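Local structure of malyl-CoA lyase/beta-methylmalyl-CoA lyase (Methylobacterium extorquens, 5UGR) at residues R15-V20 against G252-H257. The protein is a lyase of the HpcH/HpaI aldolase/citrate lyase family, a magnesium-binding TIM-barrel protein assembled from six chains. Numbering follows the deposited sequence.
Sequences RSELAV and GKWAIH
Glu17 and Trp254 stand side by side on the barrel-lining face of two parallel strands, the first (16-21) and last (252-255) of an eight-stranded TIM barrel, and the ladder between the strands closes the sheet into a cylinder. Four main-chain hydrogen bonds form that ladder: Lys253 N to Arg15 O, Glu17 N to Lys253 O, Ala255 N to Glu17 O at 2.8 Å, and Ala19 N to Ala255 O. The strand directions differ by 23°. CA-H groups add weaker contacts, as where Trp254 CA lies against Glu17 O. Gly252 lies against Arg15, its CA 3.2 Å from Arg15 O, and glycine suits the place because a side chain there would have no room.

Inside the barrel, Glu17 holds CG anti to its backbone N (chi1 176°) and continues extended, laying its methylene over the five-membered ring of Trp254 as a CH-pi contact, CG 4.2 Å from the centroid. The carboxylate plane is turned 38° from the indole, and Glu17 CD approaches Trp254 NE1 to 3.4 Å. A polar group with an aliphatic stem fits here: the stem packs on the ring while OE2 bonds His14, and the indole N-H turns to Ser162 OG. The Trp254 side chain lies about 6 Å from the bound magnesium ion.

On the outer face, the methyl of Ala255 meets Leu18, whose CD1 lies 3.4 Å from Ala255 O and also touches Ala255 CB, while Lys253 carries its amino group to a salt bridge with Asp226. Toward the C-terminal ends of the strands, the CB of Ala19 touches Ile256 CG2, and beyond them one water donates to both Ala19 O, at 2.7 Å, and Ile256 O, at 3.3 Å.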
loop_
_atom_site.group_PDB
_atom_site.type_symbol
_atom_site.label_atom_id
_atom_site.label_comp_id
_atom_site.label_asym_id
_atom_site.label_seq_id
_atom_site.Cartn_x
_atom_site.Cartn_y
_atom_site.Cartn_z
ATOM N N ARG A 15 16.252 -16.816 -26.854
ATOM C CA ARG A 15 15.954 -16.108 -28.105
ATOM C C ARG A 15 14.642 -16.536 -28.766
ATOM O O ARG A 15 13.923 -15.731 -29.374
ATOM C CB ARG A 15 17.107 -16.290 -29.096
ATOM C CG ARG A 15 18.457 -15.806 -28.629
ATOM C CD ARG A 15 19.567 -16.334 -29.483
ATOM N NE ARG A 15 19.590 -17.779 -29.514
ATOM C CZ ARG A 15 20.252 -18.502 -30.414
ATOM N NH1 ARG A 15 20.988 -17.934 -31.368
ATOM N NH2 ARG A 15 20.201 -19.811 -30.360
ATOM N N SER A 16 14.391 -17.840 -28.702
ATOM C CA SER A 16 13.281 -18.498 -29.349
ATOM C C SER A 16 12.559 -19.363 -28.354
ATOM O O SER A 16 13.189 -20.098 -27.566
ATOM C CB SER A 16 13.783 -19.343 -30.538
ATOM O OG SER A 16 14.817 -20.234 -30.165
ATOM N N GLU A 17 11.220 -19.256 -28.371
ATOM C CA GLU A 17 10.374 -20.033 -27.439
ATOM C C GLU A 17 9.319 -20.722 -28.262
ATOM O O GLU A 17 8.376 -20.075 -28.762
ATOM C CB GLU A 17 9.789 -19.085 -26.400
ATOM C CG GLU A 17 8.812 -19.716 -25.424
ATOM C CD GLU A 17 8.419 -18.808 -24.254
ATOM O OE1 GLU A 17 7.453 -19.147 -23.496
ATOM O OE2 GLU A 17 9.098 -17.758 -24.082
ATOM N N LEU A 18 9.474 -22.052 -28.416
ATOM C CA LEU A 18 8.583 -22.823 -29.292
ATOM C C LEU A 18 7.447 -23.422 -28.484
ATOM O O LEU A 18 7.685 -24.106 -27.485
ATOM C CB LEU A 18 9.379 -23.944 -29.959
ATOM C CG LEU A 18 8.615 -24.913 -30.838
ATOM C CD1 LEU A 18 8.171 -24.208 -32.102
ATOM C CD2 LEU A 18 9.471 -26.108 -31.192
ATOM N N ALA A 19 6.222 -23.184 -28.956
ATOM C CA ALA A 19 5.010 -23.728 -28.405
ATOM C C ALA A 19 4.667 -25.043 -29.071
ATOM O O ALA A 19 4.555 -25.093 -30.292
ATOM C CB ALA A 19 3.881 -22.766 -28.643
ATOM N N VAL A 20 4.454 -26.084 -28.273
ATOM C CA VAL A 20 4.141 -27.414 -28.836
ATOM C C VAL A 20 2.931 -28.008 -28.098
ATOM O O VAL A 20 3.019 -28.249 -26.909
ATOM C CB VAL A 20 5.324 -28.373 -28.735
ATOM C CG1 VAL A 20 4.997 -29.674 -29.501
ATOM C CG2 VAL A 20 6.626 -27.773 -29.220
ATOM N N GLY A 252 13.756 -12.197 -26.494
ATOM C CA GLY A 252 13.351 -13.308 -27.358
ATOM C C GLY A 252 11.918 -13.213 -27.765
ATOM O O GLY A 252 11.208 -12.264 -27.373
ATOM N N LYS A 253 11.487 -14.177 -28.591
ATOM C CA LYS A 253 10.132 -14.182 -29.132
ATOM C C LYS A 253 9.671 -15.612 -29.354
ATOM O O LYS A 253 10.477 -16.552 -29.622
ATOM C CB LYS A 253 10.042 -13.410 -30.455
ATOM C CG LYS A 253 8.646 -13.188 -31.031
ATOM C CD LYS A 253 8.624 -12.214 -32.186
ATOM C CE LYS A 253 7.266 -12.085 -32.838
ATOM N NZ LYS A 253 6.232 -11.701 -31.843
ATOM N N TRP A 254 8.336 -15.775 -29.235
ATOM C CA TRP A 254 7.761 -17.067 -29.509
ATOM C C TRP A 254 7.883 -17.460 -30.987
ATOM O O TRP A 254 7.801 -16.634 -31.878
ATOM C CB TRP A 254 6.283 -17.132 -29.133
ATOM C CG TRP A 254 6.009 -17.070 -27.662
ATOM C CD1 TRP A 254 6.797 -16.551 -26.655
ATOM C CD2 TRP A 254 4.793 -17.471 -27.053
ATOM N NE1 TRP A 254 6.142 -16.649 -25.454
ATOM C CE2 TRP A 254 4.898 -17.202 -25.665
ATOM C CE3 TRP A 254 3.628 -18.027 -27.545
ATOM C CZ2 TRP A 254 3.866 -17.481 -24.788
ATOM C CZ3 TRP A 254 2.608 -18.308 -26.695
ATOM C CH2 TRP A 254 2.708 -18.025 -25.320
ATOM N N ALA A 255 7.980 -18.777 -31.171
ATOM C CA ALA A 255 7.786 -19.441 -32.442
ATOM C C ALA A 255 6.581 -20.378 -32.287
ATOM O O ALA A 255 6.553 -21.243 -31.403
ATOM C CB ALA A 255 9.039 -20.204 -32.865
ATOM N N ILE A 256 5.609 -20.195 -33.145
ATOM C CA ILE A 256 4.436 -21.080 -33.163
ATOM C C ILE A 256 4.350 -21.841 -34.484
ATOM O O ILE A 256 3.375 -22.566 -34.724
ATOM C CB ILE A 256 3.108 -20.361 -32.803
ATOM C CG1 ILE A 256 2.782 -19.235 -33.757
ATOM C CG2 ILE A 256 3.109 -19.840 -31.360
ATOM C CD1 ILE A 256 1.320 -18.789 -33.631
ATOM N N HIS A 257 5.361 -21.688 -35.318
ATOM C CA HIS A 257 5.558 -22.469 -36.559
ATOM C C HIS A 257 7.044 -22.655 -36.696
ATOM O O HIS A 257 7.829 -21.748 -36.354
ATOM C CB HIS A 257 5.041 -21.668 -37.726
ATOM C CG HIS A 257 5.091 -22.389 -39.027
ATOM N ND1 HIS A 257 6.187 -22.353 -39.877
ATOM C CD2 HIS A 257 4.165 -23.157 -39.640
ATOM C CE1 HIS A 257 5.930 -23.080 -40.948
ATOM N NE2 HIS A 257 4.709 -23.581 -40.833
HETATM O O HOH W 1 2.596 -24.263 -32.010
#